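PDB 2QIK: putative gamma-glutamylcyclotransferase YkqA from Bacillus subtilis, which is probably a gamma-glutamylcyclotransferase, a transferase of the acyltransferase class, although its activity remains putative. Local coordinates for residues A[5-8]-A[9-13]; A[61-64]-A[65-69]; A[87-90]-A[91-94]. One frame throughout, in Å; residues are numbered along the deposited sequence.

Contact 1: A[5-8]-A[9-13]; sequences LFVY and GTLRK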
loop_
_atom_site.group_PDB
_atom_site.type_symbol
_atom_site.label_atom_id
_atom_site.label_comp_id
_atom_site.label_asym_id
_atom_site.label_seq_id
_atom_site.Cartn_x
_atom_site.Cartn_y
_atom_site.Cartn_z
ATOM N N LEU A 5 -12.169 -6.184 12.622
ATOM C CA LEU A 5 -13.063 -5.533 11.674
ATOM C C LEU A 5 -12.282 -5.109 10.422
ATOM O O LEU A 5 -11.267 -4.415 10.556
ATOM C CB LEU A 5 -13.678 -4.296 12.321
ATOM C CG LEU A 5 -14.513 -3.418 11.372
ATOM C CD1 LEU A 5 -15.767 -4.074 10.959
ATOM C CD2 LEU A 5 -14.812 -2.092 12.045
ATOM N N PHE A 6 -12.724 -5.597 9.280
ATOM C CA PHE A 6 -12.131 -5.219 7.989
ATOM C C PHE A 6 -12.982 -4.141 7.363
ATOM O O PHE A 6 -14.185 -4.307 7.178
ATOM C CB PHE A 6 -12.084 -6.467 7.071
ATOM C CG PHE A 6 -11.597 -6.203 5.673
ATOM C CD1 PHE A 6 -12.476 -5.995 4.651
ATOM C CD2 PHE A 6 -10.257 -6.171 5.381
ATOM C CE1 PHE A 6 -12.038 -5.806 3.329
ATOM C CE2 PHE A 6 -9.829 -5.969 4.092
ATOM C CZ PHE A 6 -10.703 -5.826 3.100
ATOM N N VAL A 7 -12.337 -3.002 7.053
ATOM C CA VAL A 7 -13.019 -1.884 6.445
ATOM C C VAL A 7 -12.403 -1.578 5.081
ATOM O O VAL A 7 -11.210 -1.647 4.884
ATOM C CB VAL A 7 -13.037 -0.555 7.279
ATOM C CG1 VAL A 7 -13.937 -0.787 8.536
ATOM C CG2 VAL A 7 -11.586 -0.103 7.628
ATOM N N TYR A 8 -13.286 -1.205 4.162
ATOM C CA TYR A 8 -12.917 -1.053 2.749
ATOM C C TYR A 8 -13.410 0.250 2.111
ATOM O O TYR A 8 -13.052 0.551 0.983
ATOM C CB TYR A 8 -13.464 -2.245 1.916
ATOM C CG TYR A 8 -14.958 -2.410 2.029
ATOM C CD1 TYR A 8 -15.800 -1.635 1.248
ATOM C CD2 TYR A 8 -15.516 -3.285 2.892
ATOM C CE1 TYR A 8 -17.156 -1.714 1.355
ATOM C CE2 TYR A 8 -16.879 -3.379 3.017
ATOM C CZ TYR A 8 -17.708 -2.602 2.246
ATOM O OH TYR A 8 -19.097 -2.695 2.308
ATOM N N GLY A 9 -14.233 0.996 2.841
ATOM C CA GLY A 9 -14.874 2.140 2.260
ATOM C C GLY A 9 -14.724 3.390 3.106
ATOM O O GLY A 9 -13.622 3.838 3.401
ATOM N N THR A 10 -15.871 3.950 3.478
ATOM C CA THR A 10 -15.920 5.183 4.231
ATOM C C THR A 10 -15.371 5.133 5.625
ATOM O O THR A 10 -15.181 6.184 6.252
ATOM C CB THR A 10 -17.354 5.765 4.329
ATOM O OG1 THR A 10 -18.139 4.996 5.231
ATOM C CG2 THR A 10 -18.028 5.827 2.961
ATOM N N LEU A 11 -15.098 3.952 6.139
ATOM C CA LEU A 11 -14.463 3.717 7.442
ATOM C C LEU A 11 -12.949 3.643 7.377
ATOM O O LEU A 11 -12.319 3.590 8.427
ATOM C CB LEU A 11 -14.994 2.469 8.077
ATOM C CG LEU A 11 -16.478 2.475 8.461
ATOM C CD1 LEU A 11 -16.915 1.070 8.908
ATOM C CD2 LEU A 11 -16.723 3.493 9.536
ATOM N N ARG A 12 -12.363 3.572 6.174
ATOM C CA ARG A 12 -10.924 3.532 6.083
ATOM C C ARG A 12 -10.307 4.844 6.626
ATOM O O ARG A 12 -10.972 5.893 6.694
ATOM C CB ARG A 12 -10.411 3.291 4.642
ATOM C CG ARG A 12 -10.695 1.866 4.171
ATOM C CD ARG A 12 -10.147 1.626 2.757
ATOM N NE ARG A 12 -8.699 1.693 2.761
ATOM C CZ ARG A 12 -7.969 1.488 1.716
ATOM N NH1 ARG A 12 -8.476 1.114 0.558
ATOM N NH2 ARG A 12 -6.661 1.650 1.755
ATOM N N LYS A 13 -9.044 4.774 6.966
ATOM C CA LYS A 13 -8.360 5.937 7.534
ATOM C C LYS A 13 -8.501 7.093 6.585
ATOM O O LYS A 13 -8.375 6.937 5.379
ATOM C CB LYS A 13 -6.882 5.573 7.800
ATOM C CG LYS A 13 -6.158 6.520 8.693
ATOM C CD LYS A 13 -4.653 6.076 8.791
ATOM C CE LYS A 13 -4.003 6.794 9.920
ATOM N NZ LYS A 13 -2.547 6.390 10.036
HETATM O O HOH W 1 -10.880 -0.246 -0.285
#
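V7 and R12 face each other with CA atoms 5.8 Å apart, because the chain leaving strand 3-7 folds back through a type I beta turn from G9 to R12, closed by the bond from R12 N to G9 O (3.1 Å). V7 has two conformers; in one of them CG1 reaches the L11 side chain, and the two side chains cross at about a right angle. There V7 CG1 lies 3.5 Å from L11 CB, close for two carbons, though the second conformer makes this less certain. The first torsion of L11 (chi1 -65°) puts CG beside its own N, and CD1 then lies against V7 CG1. The R12 side chain runs along the backbone carbonyls: its CG lies 3.6 Å from V7 O, its CD equally close to Y8 O. It then bends at chi3 (66°), and one water links Y8 O (2.6 Å) to R12 NH1 (2.9 Å). NE and NH1 also form salt bridges with E59 and D114, so a leucine in place of R12 would probably leave both carboxylates without their cationic mate and the water without its bond to NH1. Y8 to L11 probably contribute to the substrate site, as in related enzymes. The strand end is held by backbone pairing on both flanks, V7 with E59 of strand 55-63 and F6 with L95 of strand 90-98, while the Y8 ring packs against I56, I96 and strand 44-47.

Contact 2: A[61-64]-A[65-69]; sequences YEAD and ELCIH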
loop_
_atom_site.group_PDB
_atom_site.type_symbol
_atom_site.label_atom_id
_atom_site.label_comp_id
_atom_site.label_asym_id
_atom_site.label_seq_id
_atom_site.Cartn_x
_atom_site.Cartn_y
_atom_site.Cartn_z
ATOM N N TYR A 61 -8.974 -3.350 11.856
ATOM C CA TYR A 61 -8.990 -2.692 13.153
ATOM C C TYR A 61 -9.501 -3.636 14.223
ATOM O O TYR A 61 -10.216 -4.596 13.957
ATOM C CB TYR A 61 -9.925 -1.458 13.089
ATOM C CG TYR A 61 -9.355 -0.342 12.289
ATOM C CD1 TYR A 61 -9.496 -0.329 10.913
ATOM C CD2 TYR A 61 -8.649 0.700 12.850
ATOM C CE1 TYR A 61 -8.938 0.611 10.128
ATOM C CE2 TYR A 61 -8.071 1.668 12.081
ATOM C CZ TYR A 61 -8.224 1.608 10.663
ATOM O OH TYR A 61 -7.592 2.589 9.898
ATOM N N GLU A 62 -9.115 -3.327 15.471
ATOM C CA GLU A 62 -9.674 -4.027 16.606
ATOM C C GLU A 62 -10.777 -3.147 17.226
ATOM O O GLU A 62 -10.499 -2.099 17.771
ATOM C CB GLU A 62 -8.587 -4.235 17.620
ATOM C CG GLU A 62 -9.092 -4.819 18.850
ATOM C CD GLU A 62 -8.956 -6.211 18.977
ATOM O OE1 GLU A 62 -9.505 -6.905 18.025
ATOM O OE2 GLU A 62 -8.360 -6.544 20.108
ATOM N N ALA A 63 -12.024 -3.574 17.056
ATOM C CA ALA A 63 -13.203 -2.839 17.428
ATOM C C ALA A 63 -13.837 -3.372 18.679
ATOM O O ALA A 63 -14.151 -4.567 18.764
ATOM C CB ALA A 63 -14.200 -2.856 16.318
ATOM N N ASP A 64 -14.096 -2.496 19.656
ATOM C CA ASP A 64 -14.820 -2.944 20.826
ATOM C C ASP A 64 -16.332 -3.084 20.573
ATOM O O ASP A 64 -16.823 -2.713 19.513
ATOM C CB ASP A 64 -14.422 -2.123 22.056
ATOM C CG ASP A 64 -14.857 -0.711 21.997
ATOM O OD1 ASP A 64 -14.453 0.038 22.918
ATOM O OD2 ASP A 64 -15.650 -0.253 21.157
ATOM N N GLU A 65 -17.103 -3.600 21.565
ATOM C CA GLU A 65 -18.540 -3.784 21.385
ATOM C C GLU A 65 -19.246 -2.486 21.107
ATOM O O GLU A 65 -20.165 -2.440 20.296
ATOM C CB GLU A 65 -19.163 -4.463 22.580
ATOM C CG GLU A 65 -18.757 -5.907 22.692
ATOM C CD GLU A 65 -19.487 -6.658 23.820
ATOM O OE1 GLU A 65 -18.851 -7.458 24.437
ATOM O OE2 GLU A 65 -20.666 -6.526 24.015
ATOM N N LEU A 66 -18.873 -1.409 21.795
ATOM C CA LEU A 66 -19.464 -0.097 21.582
ATOM C C LEU A 66 -19.318 0.302 20.128
ATOM O O LEU A 66 -20.244 0.775 19.517
ATOM C CB LEU A 66 -18.839 0.914 22.577
ATOM C CG LEU A 66 -19.286 2.369 22.391
ATOM C CD1 LEU A 66 -19.198 3.170 23.696
ATOM C CD2 LEU A 66 -18.486 3.091 21.361
ATOM N N CYS A 67 -18.094 0.154 19.579
ATOM C CA CYS A 67 -17.845 0.529 18.181
ATOM C C CYS A 67 -18.728 -0.255 17.251
ATOM O O CYS A 67 -19.384 0.323 16.379
ATOM C CB CYS A 67 -16.366 0.287 17.888
ATOM S SG CYS A 67 -15.971 0.570 16.125
ATOM N N ILE A 68 -18.796 -1.559 17.454
ATOM C CA ILE A 68 -19.671 -2.372 16.567
ATOM C C ILE A 68 -21.140 -1.975 16.686
ATOM O O ILE A 68 -21.826 -1.884 15.672
ATOM C CB ILE A 68 -19.447 -3.877 16.779
ATOM C CG1 ILE A 68 -18.018 -4.277 16.498
ATOM C CG2 ILE A 68 -20.409 -4.725 15.953
ATOM C CD1 ILE A 68 -17.520 -3.911 15.044
ATOM N N HIS A 69 -21.624 -1.686 17.913
ATOM C CA HIS A 69 -22.977 -1.142 17.996
ATOM C C HIS A 69 -23.175 0.149 17.219
ATOM O O HIS A 69 -24.188 0.348 16.563
ATOM C CB HIS A 69 -23.413 -0.876 19.446
ATOM C CG HIS A 69 -23.698 -2.104 20.249
ATOM N ND1 HIS A 69 -23.161 -2.420 21.487
ATOM C CD2 HIS A 69 -24.458 -3.180 19.913
ATOM C CE1 HIS A 69 -23.615 -3.611 21.884
ATOM N NE2 HIS A 69 -24.414 -4.076 20.932
#
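D64 grips the first turn of helix 65-74 with both its side chain and its backbone carbonyl. Its CG sits between the backbone N and the carbonyl carbon (chi1 68°), a rotation that folds the carboxylate back over the start of the helix instead of away from it. OD2 then accepts from C67 N at 2.9 Å, with an N-H...O angle of 159°, and the donor lies close to the extension of the C-O bond. The same oxygen is 3.4 Å from C67 CB, so the carboxylate rests on the residue whose amide it caps. D64 O takes I68 N at 3.1 Å as the first i to i+4 bond of the helix. Two helix side chains turn back to the strand end. C67 SG meets A63 CB at 3.9 Å. I68 places CG1 beside its own N and bends again at chi2, bringing CD1 to 3.7 Å from A63 CB; CG1 lies 3.6 Å from D64 O. The methyl of A63 is thus touched by two successive helix residues, and I68 continues onto L95 and Y97 of strand 90-98. Strand and helix segments run nearly perpendicular, their axes 8.1 Å apart at closest. An aspartate bonded to the amide three residues on is the classic helix N-cap, here placed exactly where strand 55-63 passes into helix 65-74.

Contact 3: A[87-90]-A[91-94]; sequences TDVG and IKIA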
loop_
_atom_site.group_PDB
_atom_site.type_symbol
_atom_site.label_atom_id
_atom_site.label_comp_id
_atom_site.label_asym_id
_atom_site.label_seq_id
_atom_site.Cartn_x
_atom_site.Cartn_y
_atom_site.Cartn_z
ATOM N N THR A 87 -3.259 -10.787 5.142
ATOM C CA THR A 87 -2.383 -9.692 5.575
ATOM C C THR A 87 -0.956 -10.065 5.385
ATOM O O THR A 87 -0.645 -11.222 5.072
ATOM C CB THR A 87 -2.615 -9.298 7.030
ATOM O OG1 THR A 87 -1.918 -10.197 7.930
ATOM C CG2 THR A 87 -4.129 -9.219 7.403
ATOM N N ASP A 88 -0.049 -9.118 5.602
ATOM C CA ASP A 88 1.372 -9.455 5.443
ATOM C C ASP A 88 1.872 -10.416 6.517
ATOM O O ASP A 88 3.000 -10.928 6.358
ATOM C CB ASP A 88 2.207 -8.192 5.455
ATOM C CG ASP A 88 2.097 -7.374 4.210
ATOM O OD1 ASP A 88 1.322 -7.704 3.290
ATOM O OD2 ASP A 88 2.767 -6.319 4.141
ATOM N N VAL A 89 1.106 -10.626 7.601
ATOM C CA VAL A 89 1.496 -11.510 8.655
ATOM C C VAL A 89 0.476 -12.602 8.968
ATOM O O VAL A 89 0.526 -13.307 10.019
ATOM C CB VAL A 89 1.834 -10.725 9.891
ATOM C CG1 VAL A 89 2.987 -9.780 9.687
ATOM C CG2 VAL A 89 0.579 -9.974 10.442
ATOM N N GLY A 90 -0.122 -13.069 7.964
ATOM C CA GLY A 90 -1.034 -14.146 8.069
ATOM C C GLY A 90 -2.470 -13.830 7.778
ATOM O O GLY A 90 -2.866 -12.732 7.546
ATOM N N ILE A 91 -3.266 -14.894 7.872
ATOM C CA ILE A 91 -4.692 -14.846 7.586
ATOM C C ILE A 91 -5.430 -14.666 8.851
ATOM O O ILE A 91 -5.182 -15.398 9.805
ATOM C CB ILE A 91 -5.064 -16.067 6.683
ATOM C CG1 ILE A 91 -4.225 -15.817 5.366
ATOM C CG2 ILE A 91 -6.503 -16.053 6.388
ATOM C CD1 ILE A 91 -4.336 -16.796 4.259
ATOM N N LYS A 92 -6.416 -13.750 8.860
ATOM C CA LYS A 92 -7.177 -13.327 10.041
ATOM C C LYS A 92 -8.658 -13.466 9.740
ATOM O O LYS A 92 -9.072 -13.200 8.631
ATOM C CB LYS A 92 -6.875 -11.832 10.348
ATOM C CG LYS A 92 -5.442 -11.579 10.687
ATOM C CD LYS A 92 -5.254 -10.220 11.287
ATOM C CE LYS A 92 -3.747 -9.954 11.666
ATOM N NZ LYS A 92 -3.251 -10.710 12.851
ATOM N N ILE A 93 -9.499 -13.691 10.719
ATOM C CA ILE A 93 -10.946 -13.662 10.519
ATOM C C ILE A 93 -11.441 -12.302 11.050
ATOM O O ILE A 93 -11.155 -11.901 12.152
ATOM C CB ILE A 93 -11.643 -14.838 11.229
ATOM C CG1 ILE A 93 -11.187 -16.169 10.643
ATOM C CG2 ILE A 93 -13.095 -14.705 11.177
ATOM C CD1 ILE A 93 -11.670 -17.389 11.322
ATOM N N ALA A 94 -12.237 -11.614 10.241
ATOM C CA ALA A 94 -12.744 -10.284 10.594
ATOM C C ALA A 94 -14.156 -10.081 10.138
ATOM O O ALA A 94 -14.586 -10.626 9.148
ATOM C CB ALA A 94 -11.812 -9.218 9.998
#
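T87 and K92 approach each other loosely, with the two side chains crossing at about a right angle. In one of the two conformers of K92, CD lies 4.2 Å from T87 CG2 and CE is just as far from T87 OG1. The lysine runs extended to CE and turns only at its last torsion, and K92 CE passes 4.5 Å from V89 CG2. The hydrogen bonds are firmer and lie within 87-90. T87 OG1 donates to G90 O at 2.7 Å, arriving in the carbonyl plane on a lone pair, and accepts from V89 N at 3.1 Å with an N-H...O angle of 150°. The second of these defines an ST turn; together they fix the rotation of the hydroxyl-bearing branch. G90 O also takes T87 N at 3.1 Å, so two donors from one residue hold this carbonyl, while the return bond from G90 N to T87 O is weak at 3.5 Å. This pairing across D88 and V89 makes the tight end of a beta hairpin between strands 79-87 and 90-98. At phi 113° a CB on G90 would collide with the carbonyl oxygen of V89, which calls for glycine. Outside the hairpin, E181 N donates to D88 OD2, linking the tip to E181, just past strand 174-180. K92 also lies against I27 and N28 of strand 25-34 and L4 of strand 3-7.

From the N terminus, the three contacts follow in series, none nesting in or crossing another. Contact 1 turns the chain at the end of strand 3-7, contact 2 turns strand 55-63 into helix 65-74, and contact 3 closes the hairpin from strand 79-87 to strand 90-98. Contacts 1 and 2 touch through neighbouring strands: L5 O lies 2.8 Å from Y61 N, a probable hydrogen bond, and V7 CG2 packs 3.7 Å from Y61 CE1. Contact 1 meets contact 3 where A94 CB lies 3.8 Å from F6 N. Contacts 2 and 3 do not touch, their nearest atoms being about 6 Å apart. All belong to the first AIG2-like range, and strand 3-7 bridges the other two.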